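Local coordinates for protein tRNA (Guanine-N(1)-)-methyltransferase (Aquifex aeolicus, PDB 1OY5) that probably transfers the methyl group of S-adenosyl-L-methionine to N1 of guanosine-37 in various tRNAs, working as a homodimer, at residues F9-F14 with E68-A73; E37-D42 with E79-P84; E72-V77 with R109-C114; R123-K126 with M130-S133. All blocks are in the same frame, centred on the assembly; numbering follows the deposited sequence.

Contact 1 (F9-F14 with E68-A73); sequences FVLTIF and EPIYEA
Leu11 puts its branched end into a shallow notch on the helix made by Ile70 and Ala73, one turn apart. Its CD2 meets CG2 of Ile70 at 3.7 Å, the two side chains passing at a slant, while CG rests 4.0 Å from CB of Ala73. The Ile70 branch that does the touching is the one anti to its own backbone N; the CG1 arm lies beside that N instead. No hydrogen bond crosses here, and all three residues are buried. Leu11 belongs to strand 6-12, an inner strand of the parallel sheet, and helix 67-81 covers this face in the alpha/beta layering of the SPOUT methyltransferases. Met111 and Ile113 of strand 109-114 also press on Leu11, and Ile113 reaches Ile70 as well. At the end of the strand, Thr12 OG1 accepts a hydrogen bond from the backbone N of Phe14 (2.6 Å), an ST turn where the chain leaves the sheet; the same hydroxyl bonds to Glu143 OE1. Beyond the turn, CG1 of Ile13 lies over the centre of the Phe14 ring, which also meets the ring of Tyr24 of the second subunit.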
loop_
_atom_site.group_PDB
_atom_site.type_symbol
_atom_site.label_atom_id
_atom_site.label_comp_id
_atom_site.label_asym_id
_atom_site.label_seq_id
_atom_site.Cartn_x
_atom_site.Cartn_y
_atom_site.Cartn_z
ATOM N N PHE A 9 -3.222 3.602 -16.576
ATOM C CA PHE A 9 -2.585 2.545 -17.354
ATOM C C PHE A 9 -1.555 1.935 -16.431
ATOM O O PHE A 9 -0.627 2.600 -16.023
ATOM C CB PHE A 9 -1.966 3.130 -18.609
ATOM C CG PHE A 9 -2.952 3.820 -19.470
ATOM C CD1 PHE A 9 -3.765 3.102 -20.314
ATOM C CD2 PHE A 9 -3.127 5.183 -19.390
ATOM C CE1 PHE A 9 -4.688 3.731 -21.090
ATOM C CE2 PHE A 9 -4.081 5.814 -20.154
ATOM C CZ PHE A 9 -4.856 5.092 -20.987
ATOM N N VAL A 10 -1.709 0.671 -16.077
ATOM C CA VAL A 10 -0.820 0.101 -15.065
ATOM C C VAL A 10 0.067 -0.996 -15.661
ATOM O O VAL A 10 -0.415 -2.123 -15.922
ATOM C CB VAL A 10 -1.629 -0.493 -13.886
ATOM C CG1 VAL A 10 -0.753 -0.793 -12.776
ATOM C CG2 VAL A 10 -2.658 0.449 -13.431
ATOM N N LEU A 11 1.346 -0.670 -15.856
ATOM C CA LEU A 11 2.314 -1.608 -16.419
ATOM C C LEU A 11 2.748 -2.556 -15.332
ATOM O O LEU A 11 3.337 -2.157 -14.377
ATOM C CB LEU A 11 3.561 -0.893 -16.947
ATOM C CG LEU A 11 3.585 -0.326 -18.360
ATOM C CD1 LEU A 11 2.389 0.569 -18.577
ATOM C CD2 LEU A 11 4.882 0.443 -18.552
ATOM N N THR A 12 2.523 -3.836 -15.550
ATOM C CA THR A 12 2.808 -4.841 -14.554
ATOM C C THR A 12 2.868 -6.216 -15.176
ATOM O O THR A 12 2.260 -6.456 -16.209
ATOM C CB THR A 12 1.699 -4.841 -13.506
ATOM O OG1 THR A 12 1.775 -6.025 -12.726
ATOM C CG2 THR A 12 0.371 -5.022 -14.145
ATOM N N ILE A 13 3.575 -7.113 -14.523
ATOM C CA ILE A 13 3.646 -8.504 -14.934
ATOM C C ILE A 13 2.543 -9.271 -14.225
ATOM O O ILE A 13 2.373 -10.445 -14.492
ATOM C CB ILE A 13 5.048 -9.124 -14.661
ATOM C CG1 ILE A 13 5.388 -9.168 -13.178
ATOM C CG2 ILE A 13 6.118 -8.314 -15.353
ATOM C CD1 ILE A 13 6.684 -9.894 -12.897
ATOM N N PHE A 14 1.781 -8.596 -13.354
ATOM C CA PHE A 14 0.647 -9.202 -12.638
ATOM C C PHE A 14 -0.645 -8.369 -12.890
ATOM O O PHE A 14 -1.245 -7.755 -11.996
ATOM C CB PHE A 14 0.916 -9.367 -11.145
ATOM C CG PHE A 14 2.131 -10.232 -10.818
ATOM C CD1 PHE A 14 2.238 -11.535 -11.285
ATOM C CD2 PHE A 14 3.162 -9.738 -10.000
ATOM C CE1 PHE A 14 3.342 -12.263 -10.999
ATOM C CE2 PHE A 14 4.265 -10.492 -9.701
ATOM C CZ PHE A 14 4.369 -11.726 -10.198
ATOM N N GLU A 68 12.911 -2.582 -23.119
ATOM C CA GLU A 68 12.103 -2.714 -24.335
ATOM C C GLU A 68 10.612 -2.773 -24.079
ATOM O O GLU A 68 9.865 -2.021 -24.645
ATOM C CB GLU A 68 12.517 -3.937 -25.149
ATOM C CG GLU A 68 13.975 -3.904 -25.553
ATOM C CD GLU A 68 14.867 -4.677 -24.610
ATOM O OE1 GLU A 68 15.531 -5.615 -25.061
ATOM O OE2 GLU A 68 14.877 -4.345 -23.422
ATOM N N PRO A 69 10.187 -3.715 -23.243
ATOM C CA PRO A 69 8.758 -3.974 -23.038
ATOM C C PRO A 69 8.037 -2.787 -22.437
ATOM O O PRO A 69 6.901 -2.476 -22.821
ATOM C CB PRO A 69 8.752 -5.189 -22.106
ATOM C CG PRO A 69 10.079 -5.767 -22.237
ATOM C CD PRO A 69 11.032 -4.647 -22.481
ATOM N N ILE A 70 8.684 -2.119 -21.496
ATOM C CA ILE A 70 8.110 -0.898 -20.932
ATOM C C ILE A 70 8.022 0.218 -21.983
ATOM O O ILE A 70 7.053 0.952 -22.026
ATOM C CB ILE A 70 8.906 -0.458 -19.709
ATOM C CG1 ILE A 70 8.701 -1.459 -18.570
ATOM C CG2 ILE A 70 8.508 0.968 -19.274
ATOM C CD1 ILE A 70 9.594 -1.172 -17.420
ATOM N N TYR A 71 9.035 0.357 -22.826
ATOM C CA TYR A 71 9.008 1.407 -23.864
ATOM C C TYR A 71 7.925 1.099 -24.911
ATOM O O TYR A 71 7.183 1.970 -25.355
ATOM C CB TYR A 71 10.378 1.564 -24.525
ATOM C CG TYR A 71 11.179 2.689 -23.940
ATOM C CD1 TYR A 71 10.912 4.011 -24.283
ATOM C CD2 TYR A 71 12.199 2.445 -23.037
ATOM C CE1 TYR A 71 11.647 5.056 -23.749
ATOM C CE2 TYR A 71 12.940 3.483 -22.496
ATOM C CZ TYR A 71 12.655 4.787 -22.867
ATOM O OH TYR A 71 13.382 5.803 -22.330
ATOM N N GLU A 72 7.853 -0.162 -25.287
ATOM C CA GLU A 72 6.810 -0.653 -26.174
ATOM C C GLU A 72 5.410 -0.376 -25.551
ATOM O O GLU A 72 4.515 0.136 -26.194
ATOM C CB GLU A 72 7.010 -2.161 -26.351
ATOM C CG GLU A 72 6.983 -2.682 -27.766
ATOM C CD GLU A 72 7.924 -1.958 -28.676
ATOM O OE1 GLU A 72 9.117 -2.317 -28.691
ATOM O OE2 GLU A 72 7.458 -1.027 -29.383
ATOM N N ALA A 73 5.226 -0.716 -24.288
ATOM C CA ALA A 73 3.947 -0.480 -23.653
ATOM C C ALA A 73 3.584 1.024 -23.641
ATOM O O ALA A 73 2.426 1.406 -23.883
ATOM C CB ALA A 73 3.962 -1.022 -22.259
#

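Contact 2 (E37-D42 with E79-P84); sequences EVYPID and ENYGKP
Tyr39 and Tyr81 carry this contact alone, as an edge-to-face pair in which Tyr39 offers a face. The ring centroids are 5.0 Å apart and the planes are inclined at 54°, well short of a perpendicular T. Tyr81 leads with one corner: its OH lies 3.6 Å from CE1 of Tyr39, and its CE1 is 3.9 Å from CZ of Tyr39, with CZ of Tyr81 above the rim of the Tyr39 face and not over its middle. In both tyrosines CG stands anti to the carbonyl carbon, beside the backbone N, with chi1 at -61° in each, and this turn brings the rings together from backbones whose nearest CA atoms, those of Tyr39 and Tyr81, are 10.9 Å apart. The pair joins strand 36-42, at one edge of the five-stranded parallel sheet within this chain, to the C-terminal end of helix 67-81, just before the chain leaves helical geometry at Gly82 and turns into strand 85-89. Phe9 of the neighbouring strand meets both rings, making a cluster of three aromatics. The Tyr39 hydroxyl donates to OE1 of Glu37, two residues back on the same strand (2.5 Å), arriving from above the carboxylate plane; the same oxygen forms a salt bridge with Arg7 NE. Cutting Tyr39 back to an alanine would probably open a gap beside the edge and hydroxyl of Tyr81, set that ring freer to turn, and leave the Glu37 carboxylate without its hydroxyl partner.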
loop_
_atom_site.group_PDB
_atom_site.type_symbol
_atom_site.label_atom_id
_atom_site.label_comp_id
_atom_site.label_asym_id
_atom_site.label_seq_id
_atom_site.Cartn_x
_atom_site.Cartn_y
_atom_site.Cartn_z
ATOM N N GLU A 37 -11.256 4.975 -15.397
ATOM C CA GLU A 37 -10.986 3.744 -16.103
ATOM C C GLU A 37 -9.564 3.299 -15.736
ATOM O O GLU A 37 -8.646 4.089 -15.603
ATOM C CB GLU A 37 -11.109 3.937 -17.600
ATOM C CG GLU A 37 -12.534 4.093 -18.103
ATOM C CD GLU A 37 -12.553 4.442 -19.575
ATOM O OE1 GLU A 37 -11.470 4.451 -20.210
ATOM O OE2 GLU A 37 -13.629 4.795 -20.090
ATOM N N VAL A 38 -9.416 1.995 -15.579
ATOM C CA VAL A 38 -8.198 1.363 -15.139
ATOM C C VAL A 38 -7.861 0.307 -16.136
ATOM O O VAL A 38 -8.538 -0.689 -16.225
ATOM C CB VAL A 38 -8.410 0.662 -13.756
ATOM C CG1 VAL A 38 -7.200 -0.166 -13.377
ATOM C CG2 VAL A 38 -8.679 1.664 -12.711
ATOM N N TYR A 39 -6.779 0.514 -16.858
ATOM C CA TYR A 39 -6.314 -0.429 -17.836
ATOM C C TYR A 39 -5.023 -1.131 -17.393
ATOM O O TYR A 39 -3.934 -0.634 -17.561
ATOM C CB TYR A 39 -6.017 0.270 -19.150
ATOM C CG TYR A 39 -7.156 0.956 -19.788
ATOM C CD1 TYR A 39 -7.880 0.316 -20.795
ATOM C CD2 TYR A 39 -7.482 2.278 -19.459
ATOM C CE1 TYR A 39 -8.900 0.932 -21.422
ATOM C CE2 TYR A 39 -8.506 2.901 -20.080
ATOM C CZ TYR A 39 -9.225 2.229 -21.066
ATOM O OH TYR A 39 -10.283 2.824 -21.705
ATOM N N PRO A 40 -5.142 -2.338 -16.902
ATOM C CA PRO A 40 -3.957 -3.134 -16.586
ATOM C C PRO A 40 -3.250 -3.526 -17.897
ATOM O O PRO A 40 -3.879 -3.974 -18.847
ATOM C CB PRO A 40 -4.525 -4.356 -15.878
ATOM C CG PRO A 40 -6.042 -4.339 -16.124
ATOM C CD PRO A 40 -6.413 -3.034 -16.646
ATOM N N ILE A 41 -1.950 -3.285 -17.980
ATOM C CA ILE A 41 -1.207 -3.562 -19.215
ATOM C C ILE A 41 -0.174 -4.604 -18.842
ATOM O O ILE A 41 0.703 -4.388 -18.031
ATOM C CB ILE A 41 -0.528 -2.279 -19.784
ATOM C CG1 ILE A 41 -1.485 -1.089 -19.840
ATOM C CG2 ILE A 41 0.002 -2.550 -21.147
ATOM C CD1 ILE A 41 -2.513 -1.150 -20.948
ATOM N N ASP A 42 -0.351 -5.771 -19.407
ATOM C CA ASP A 42 0.516 -6.895 -19.211
ATOM C C ASP A 42 1.869 -6.734 -19.910
ATOM O O ASP A 42 1.939 -6.763 -21.163
ATOM C CB ASP A 42 -0.156 -8.083 -19.777
ATOM C CG ASP A 42 0.350 -9.328 -19.219
ATOM O OD1 ASP A 42 -0.466 -10.289 -19.297
ATOM O OD2 ASP A 42 1.496 -9.450 -18.701
ATOM N N GLU A 79 0.066 6.069 -28.624
ATOM C CA GLU A 79 -0.620 5.945 -29.914
ATOM C C GLU A 79 -2.118 5.767 -29.750
ATOM O O GLU A 79 -2.877 6.446 -30.408
ATOM C CB GLU A 79 -0.084 4.754 -30.711
ATOM C CG GLU A 79 1.427 4.623 -30.704
ATOM C CD GLU A 79 1.979 3.571 -31.691
ATOM O OE1 GLU A 79 1.581 3.580 -32.918
ATOM O OE2 GLU A 79 2.850 2.762 -31.238
ATOM N N ASN A 80 -2.535 4.896 -28.836
ATOM C CA ASN A 80 -3.950 4.543 -28.670
ATOM C C ASN A 80 -4.781 5.380 -27.728
ATOM O O ASN A 80 -5.999 5.324 -27.788
ATOM C CB ASN A 80 -4.066 3.084 -28.222
ATOM C CG ASN A 80 -3.686 2.156 -29.307
ATOM O OD1 ASN A 80 -4.438 1.984 -30.257
ATOM N ND2 ASN A 80 -2.490 1.576 -29.211
ATOM N N TYR A 81 -4.152 6.128 -26.840
ATOM C CA TYR A 81 -4.934 6.886 -25.866
ATOM C C TYR A 81 -4.471 8.296 -25.625
ATOM O O TYR A 81 -5.200 9.074 -25.089
ATOM C CB TYR A 81 -4.903 6.183 -24.507
ATOM C CG TYR A 81 -5.481 4.811 -24.516
ATOM C CD1 TYR A 81 -6.830 4.607 -24.279
ATOM C CD2 TYR A 81 -4.672 3.700 -24.719
ATOM C CE1 TYR A 81 -7.364 3.326 -24.272
ATOM C CE2 TYR A 81 -5.188 2.435 -24.730
ATOM C CZ TYR A 81 -6.537 2.249 -24.514
ATOM O OH TYR A 81 -7.048 0.968 -24.527
ATOM N N GLY A 82 -3.256 8.627 -26.002
ATOM C CA GLY A 82 -2.711 9.907 -25.604
ATOM C C GLY A 82 -1.561 9.692 -24.633
ATOM O O GLY A 82 -1.501 8.738 -23.844
ATOM N N LYS A 83 -0.653 10.637 -24.684
ATOM C CA LYS A 83 0.550 10.631 -23.899
ATOM C C LYS A 83 0.186 10.701 -22.467
ATOM O O LYS A 83 -0.587 11.531 -22.103
ATOM C CB LYS A 83 1.353 11.865 -24.234
ATOM C CG LYS A 83 2.694 11.947 -23.620
ATOM C CD LYS A 83 3.304 13.241 -24.099
ATOM C CE LYS A 83 4.713 13.401 -23.672
ATOM N NZ LYS A 83 4.699 14.241 -22.472
ATOM N N PRO A 84 0.704 9.784 -21.668
ATOM C CA PRO A 84 0.439 9.770 -20.244
ATOM C C PRO A 84 1.462 10.449 -19.368
ATOM O O PRO A 84 2.667 10.445 -19.659
ATOM C CB PRO A 84 0.473 8.285 -19.955
ATOM C CG PRO A 84 1.532 7.835 -20.784
ATOM C CD PRO A 84 1.477 8.599 -22.071
#

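Contact 3 (E72-V77 with R109-C114); sequences EAYDYV and RIMIIC
Met111 reaches the helix by leaving its strand fully extended, CG anti to the backbone N (chi1 161°) and the next bond also anti, and then bending at the thioether, chi3 -80°. The bend lays the methyl CE against the helix backbone and leaves SD to one side, by Tyr74. On the helix, Tyr74 also holds CG anti to its N, which swings its ring out so that an edge comes to the methionine, the two side chains crossing at about a right angle. This is helix-on-sheet packing in an alpha/beta fold: helix 67-81 lies over the middle of the parallel sheet, its residues 72-77 running antiparallel to strand 109-114 at 169°, with the axes 10.7 Å apart. That spacing is bridged chiefly by one long side chain. CE of Met111 comes within 3.7 Å of CA of Tyr74 and 4.1 Å of the carbonyl O of Ala73, and it also lies against the Val77 side chain, though the modelled approach to CG2 there is too tight to be trusted. No hydrogen bond spans the two segments. Pro84 packs on Met111 too, and Tyr74 touches Val86 and Ile127. Farther round the helix, Asp75 OD1 forms a salt bridge with Arg189 of the second subunit. The sulfur takes the rim of the tyrosine and not its face, a Met-aromatic contact in which Met111 SD lies in the ring plane, 3.9 Å from CD2 of Tyr74.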
loop_
_atom_site.group_PDB
_atom_site.type_symbol
_atom_site.label_atom_id
_atom_site.label_comp_id
_atom_site.label_asym_id
_atom_site.label_seq_id
_atom_site.Cartn_x
_atom_site.Cartn_y
_atom_site.Cartn_z
ATOM N N GLU A 72 7.853 -0.162 -25.287
ATOM C CA GLU A 72 6.810 -0.653 -26.174
ATOM C C GLU A 72 5.410 -0.376 -25.551
ATOM O O GLU A 72 4.515 0.136 -26.194
ATOM C CB GLU A 72 7.010 -2.161 -26.351
ATOM C CG GLU A 72 6.983 -2.682 -27.766
ATOM C CD GLU A 72 7.924 -1.958 -28.676
ATOM O OE1 GLU A 72 9.117 -2.317 -28.691
ATOM O OE2 GLU A 72 7.458 -1.027 -29.383
ATOM N N ALA A 73 5.226 -0.716 -24.288
ATOM C CA ALA A 73 3.947 -0.480 -23.653
ATOM C C ALA A 73 3.584 1.024 -23.641
ATOM O O ALA A 73 2.426 1.406 -23.883
ATOM C CB ALA A 73 3.962 -1.022 -22.259
ATOM N N TYR A 74 4.584 1.849 -23.312
ATOM C CA TYR A 74 4.460 3.295 -23.305
ATOM C C TYR A 74 4.003 3.764 -24.692
ATOM O O TYR A 74 2.985 4.459 -24.809
ATOM C CB TYR A 74 5.804 3.920 -22.895
ATOM C CG TYR A 74 5.885 5.438 -22.975
ATOM C CD1 TYR A 74 6.537 6.053 -24.032
ATOM C CD2 TYR A 74 5.339 6.237 -22.001
ATOM C CE1 TYR A 74 6.635 7.423 -24.134
ATOM C CE2 TYR A 74 5.428 7.626 -22.081
ATOM C CZ TYR A 74 6.082 8.200 -23.169
ATOM O OH TYR A 74 6.170 9.546 -23.328
ATOM N N ASP A 75 4.744 3.353 -25.727
ATOM C CA ASP A 75 4.428 3.690 -27.102
ATOM C C ASP A 75 2.987 3.364 -27.425
ATOM O O ASP A 75 2.270 4.200 -27.955
ATOM C CB ASP A 75 5.342 2.956 -28.092
ATOM C CG ASP A 75 6.762 3.495 -28.087
ATOM O OD1 ASP A 75 7.645 2.904 -28.754
ATOM O OD2 ASP A 75 7.103 4.503 -27.433
ATOM N N TYR A 76 2.561 2.157 -27.106
ATOM C CA TYR A 76 1.189 1.723 -27.349
ATOM C C TYR A 76 0.200 2.686 -26.693
ATOM O O TYR A 76 -0.717 3.152 -27.344
ATOM C CB TYR A 76 1.007 0.279 -26.844
ATOM C CG TYR A 76 -0.413 -0.206 -26.661
ATOM C CD1 TYR A 76 -1.072 -0.027 -25.459
ATOM C CD2 TYR A 76 -1.059 -0.906 -27.655
ATOM C CE1 TYR A 76 -2.345 -0.506 -25.267
ATOM C CE2 TYR A 76 -2.322 -1.379 -27.486
ATOM C CZ TYR A 76 -2.977 -1.177 -26.275
ATOM O OH TYR A 76 -4.288 -1.635 -26.053
ATOM N N VAL A 77 0.428 3.038 -25.439
ATOM C CA VAL A 77 -0.464 3.951 -24.714
ATOM C C VAL A 77 -0.546 5.301 -25.426
ATOM O O VAL A 77 -1.652 5.842 -25.655
ATOM C CB VAL A 77 -0.001 4.165 -23.251
ATOM C CG1 VAL A 77 -0.929 5.085 -22.522
ATOM C CG2 VAL A 77 0.088 2.821 -22.499
ATOM N N ARG A 109 -4.582 11.390 -18.014
ATOM C CA ARG A 109 -3.937 10.125 -18.308
ATOM C C ARG A 109 -2.721 9.861 -17.445
ATOM O O ARG A 109 -1.757 10.591 -17.436
ATOM C CB ARG A 109 -3.518 10.093 -19.783
ATOM C CG ARG A 109 -4.591 9.681 -20.704
ATOM C CD ARG A 109 -4.397 10.236 -22.088
ATOM N NE ARG A 109 -4.883 11.606 -22.136
ATOM C CZ ARG A 109 -4.127 12.647 -22.376
ATOM N NH1 ARG A 109 -2.838 12.475 -22.618
ATOM N NH2 ARG A 109 -4.665 13.855 -22.356
ATOM N N ILE A 110 -2.753 8.753 -16.748
ATOM C CA ILE A 110 -1.655 8.382 -15.878
ATOM C C ILE A 110 -1.266 6.959 -16.186
ATOM O O ILE A 110 -2.106 6.088 -16.326
ATOM C CB ILE A 110 -2.066 8.536 -14.426
ATOM C CG1 ILE A 110 -2.459 9.971 -14.163
ATOM C CG2 ILE A 110 -0.951 8.175 -13.537
ATOM C CD1 ILE A 110 -2.985 10.224 -12.823
ATOM N N MET A 111 0.028 6.757 -16.353
ATOM C CA MET A 111 0.586 5.454 -16.568
ATOM C C MET A 111 1.469 5.230 -15.368
ATOM O O MET A 111 2.269 6.107 -15.019
ATOM C CB MET A 111 1.404 5.428 -17.852
ATOM C CG MET A 111 2.389 4.268 -17.944
ATOM S SD MET A 111 3.286 4.172 -19.479
ATOM C CE MET A 111 2.204 3.499 -20.389
ATOM N N ILE A 112 1.322 4.082 -14.727
ATOM C CA ILE A 112 2.106 3.729 -13.562
ATOM C C ILE A 112 2.900 2.489 -13.892
ATOM O O ILE A 112 2.341 1.455 -14.191
ATOM C CB ILE A 112 1.203 3.435 -12.382
ATOM C CG1 ILE A 112 0.340 4.636 -12.046
ATOM C CG2 ILE A 112 2.030 3.053 -11.185
ATOM C CD1 ILE A 112 -0.740 4.291 -11.034
ATOM N N ILE A 113 4.214 2.607 -13.844
ATOM C CA ILE A 113 5.102 1.506 -14.150
ATOM C C ILE A 113 5.386 0.814 -12.829
ATOM O O ILE A 113 5.994 1.430 -11.971
ATOM C CB ILE A 113 6.422 2.033 -14.750
ATOM C CG1 ILE A 113 6.157 2.810 -16.038
ATOM C CG2 ILE A 113 7.354 0.883 -15.075
ATOM C CD1 ILE A 113 7.337 3.444 -16.630
ATOM N N CYS A 114 4.961 -0.456 -12.684
ATOM C CA CYS A 114 5.131 -1.170 -11.441
ATOM C C CYS A 114 6.502 -1.824 -11.387
ATOM O O CYS A 114 6.797 -2.672 -12.160
ATOM C CB CYS A 114 4.018 -2.202 -11.234
ATOM S SG CYS A 114 2.357 -1.523 -11.081
#

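Contact 4 (R123-K126 with M130-S133)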
loop_
_atom_site.group_PDB
_atom_site.type_symbol
_atom_site.label_atom_id
_atom_site.label_comp_id
_atom_site.label_asym_id
_atom_site.label_seq_id
_atom_site.Cartn_x
_atom_site.Cartn_y
_atom_site.Cartn_z
ATOM N N ARG A 123 17.267 3.465 -18.046
ATOM C CA ARG A 123 16.912 4.154 -19.279
ATOM C C ARG A 123 15.394 4.398 -19.431
ATOM O O ARG A 123 14.929 5.133 -20.309
ATOM C CB ARG A 123 17.466 3.382 -20.473
ATOM C CG ARG A 123 18.980 3.371 -20.535
ATOM C CD ARG A 123 19.553 2.281 -21.432
ATOM N NE ARG A 123 19.336 0.944 -20.880
ATOM C CZ ARG A 123 19.664 -0.198 -21.491
ATOM N NH1 ARG A 123 20.235 -0.193 -22.688
ATOM N NH2 ARG A 123 19.436 -1.356 -20.896
ATOM N N VAL A 124 14.620 3.760 -18.570
ATOM C CA VAL A 124 13.189 3.931 -18.598
ATOM C C VAL A 124 12.869 5.297 -18.043
ATOM O O VAL A 124 11.851 5.912 -18.411
ATOM C CB VAL A 124 12.518 2.874 -17.743
ATOM C CG1 VAL A 124 11.098 3.237 -17.426
ATOM C CG2 VAL A 124 12.585 1.534 -18.467
ATOM N N LYS A 125 13.759 5.764 -17.168
ATOM C CA LYS A 125 13.592 7.035 -16.488
ATOM C C LYS A 125 13.410 8.225 -17.426
ATOM O O LYS A 125 12.880 9.224 -17.018
ATOM C CB LYS A 125 14.775 7.290 -15.557
ATOM C CG LYS A 125 14.827 6.368 -14.337
ATOM C CD LYS A 125 13.552 6.439 -13.518
ATOM C CE LYS A 125 13.784 5.963 -12.088
ATOM N NZ LYS A 125 14.566 4.723 -11.970
ATOM N N LYS A 126 13.818 8.118 -18.674
ATOM C CA LYS A 126 13.671 9.214 -19.605
ATOM C C LYS A 126 12.224 9.545 -19.921
ATOM O O LYS A 126 11.933 10.630 -20.393
ATOM C CB LYS A 126 14.416 8.928 -20.906
ATOM C CG LYS A 126 15.895 8.645 -20.713
ATOM C CD LYS A 126 16.666 9.863 -20.227
ATOM C CE LYS A 126 16.753 9.944 -18.701
ATOM N NZ LYS A 126 17.662 8.919 -18.074
ATOM N N MET A 130 7.466 11.261 -12.721
ATOM C CA MET A 130 7.482 11.321 -11.273
ATOM C C MET A 130 7.844 9.968 -10.674
ATOM O O MET A 130 7.486 8.910 -11.195
ATOM C CB MET A 130 6.109 11.757 -10.779
ATOM C CG MET A 130 6.063 12.063 -9.323
ATOM S SD MET A 130 4.367 12.400 -8.769
ATOM C CE MET A 130 4.161 14.042 -9.312
ATOM N N GLU A 131 8.557 10.003 -9.561
ATOM C CA GLU A 131 8.957 8.783 -8.913
ATOM C C GLU A 131 8.512 8.785 -7.472
ATOM O O GLU A 131 8.825 9.688 -6.752
ATOM C CB GLU A 131 10.460 8.625 -8.982
ATOM C CG GLU A 131 10.878 7.242 -8.565
ATOM C CD GLU A 131 12.275 6.896 -9.020
ATOM O OE1 GLU A 131 12.563 5.669 -9.108
ATOM O OE2 GLU A 131 13.060 7.851 -9.279
ATOM N N ILE A 132 7.740 7.781 -7.068
ATOM C CA ILE A 132 7.308 7.645 -5.678
ATOM C C ILE A 132 8.516 7.348 -4.787
ATOM O O ILE A 132 9.018 6.206 -4.745
ATOM C CB ILE A 132 6.276 6.511 -5.553
ATOM C CG1 ILE A 132 4.998 6.849 -6.322
ATOM C CG2 ILE A 132 5.936 6.247 -4.102
ATOM C CD1 ILE A 132 4.221 7.976 -5.750
ATOM N N SER A 133 8.971 8.372 -4.067
ATOM C CA SER A 133 10.113 8.275 -3.161
ATOM C C SER A 133 10.135 7.086 -2.201
ATOM O O SER A 133 9.105 6.546 -1.844
ATOM C CB SER A 133 10.092 9.512 -2.286
ATOM O OG SER A 133 8.847 9.545 -1.584
#
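Lys125, on a 3-10 turn, and Glu131, on the short strand 130-131 that follows in the chain, lie across from one another with their CA atoms 9.1 Å apart, a span their side chains must bridge. Glu131 does so with a straight arm: CG is anti to the backbone N (chi1 -169°) and the chain stays extended to the carboxylate. Lys125 sets out to one side and curls in, folded at chi2 (-56°) and again at chi4, and crosses the glutamate at about a right angle. The last methylene makes the closest approach, with CE of Lys125 3.2 Å from OE1 and 3.5 Å from OE2 of Glu131. The ammonium is farther off, so the salt bridge from Lys125 NZ to Glu131 OE1 is a long one at 3.6 Å; NZ has its stronger partner in OE2 of Glu122. Strand 130-131 is the outermost strand of the parallel sheet within this chain, beside strand 85-89, and it leads into residues 134-139, which probably bind S-adenosyl-L-methionine, as in other members of the TrmD family. The pair lies across a short excursion of the chain near that presumed site, the side chain of Glu131 about 7 Å from that of Leu134. Glu131 OE1 also lies close to OE1 of Glu90, and the nearby lysine probably offsets some of that accumulated negative charge. With an alanine in place of Glu131, Lys125 would probably keep Glu122 but lose its second anionic neighbour, leaving its terminal methylene and ammonium freer to swing. On the same turn, Arg123 NH1 bonds to the carbonyl O of Pro185 of the second subunit.

Contacts 1, 2 and 3 follow helix 67-81 across one face of the parallel sheet, meeting strands 6-12, 36-42 and 109-114 respectively. Contact 3 lies between the other two, its centre about 6 Å from each, and it shares Glu72 and Ala73 with contact 1. Leu11 CD1 packs 3.5 Å from Met111 CE, and Phe9 joins contact 1 to contact 2. Contact 4 is centred about 14 Å from contact 1, linked to it by Tyr71 OH, 2.6 Å from Arg123 O. The presumed cofactor site lies toward this end: the side chains of Ile70 and Glu131 are about 7 and 9 Å from Gly115, whereas contact 2 is remote from it.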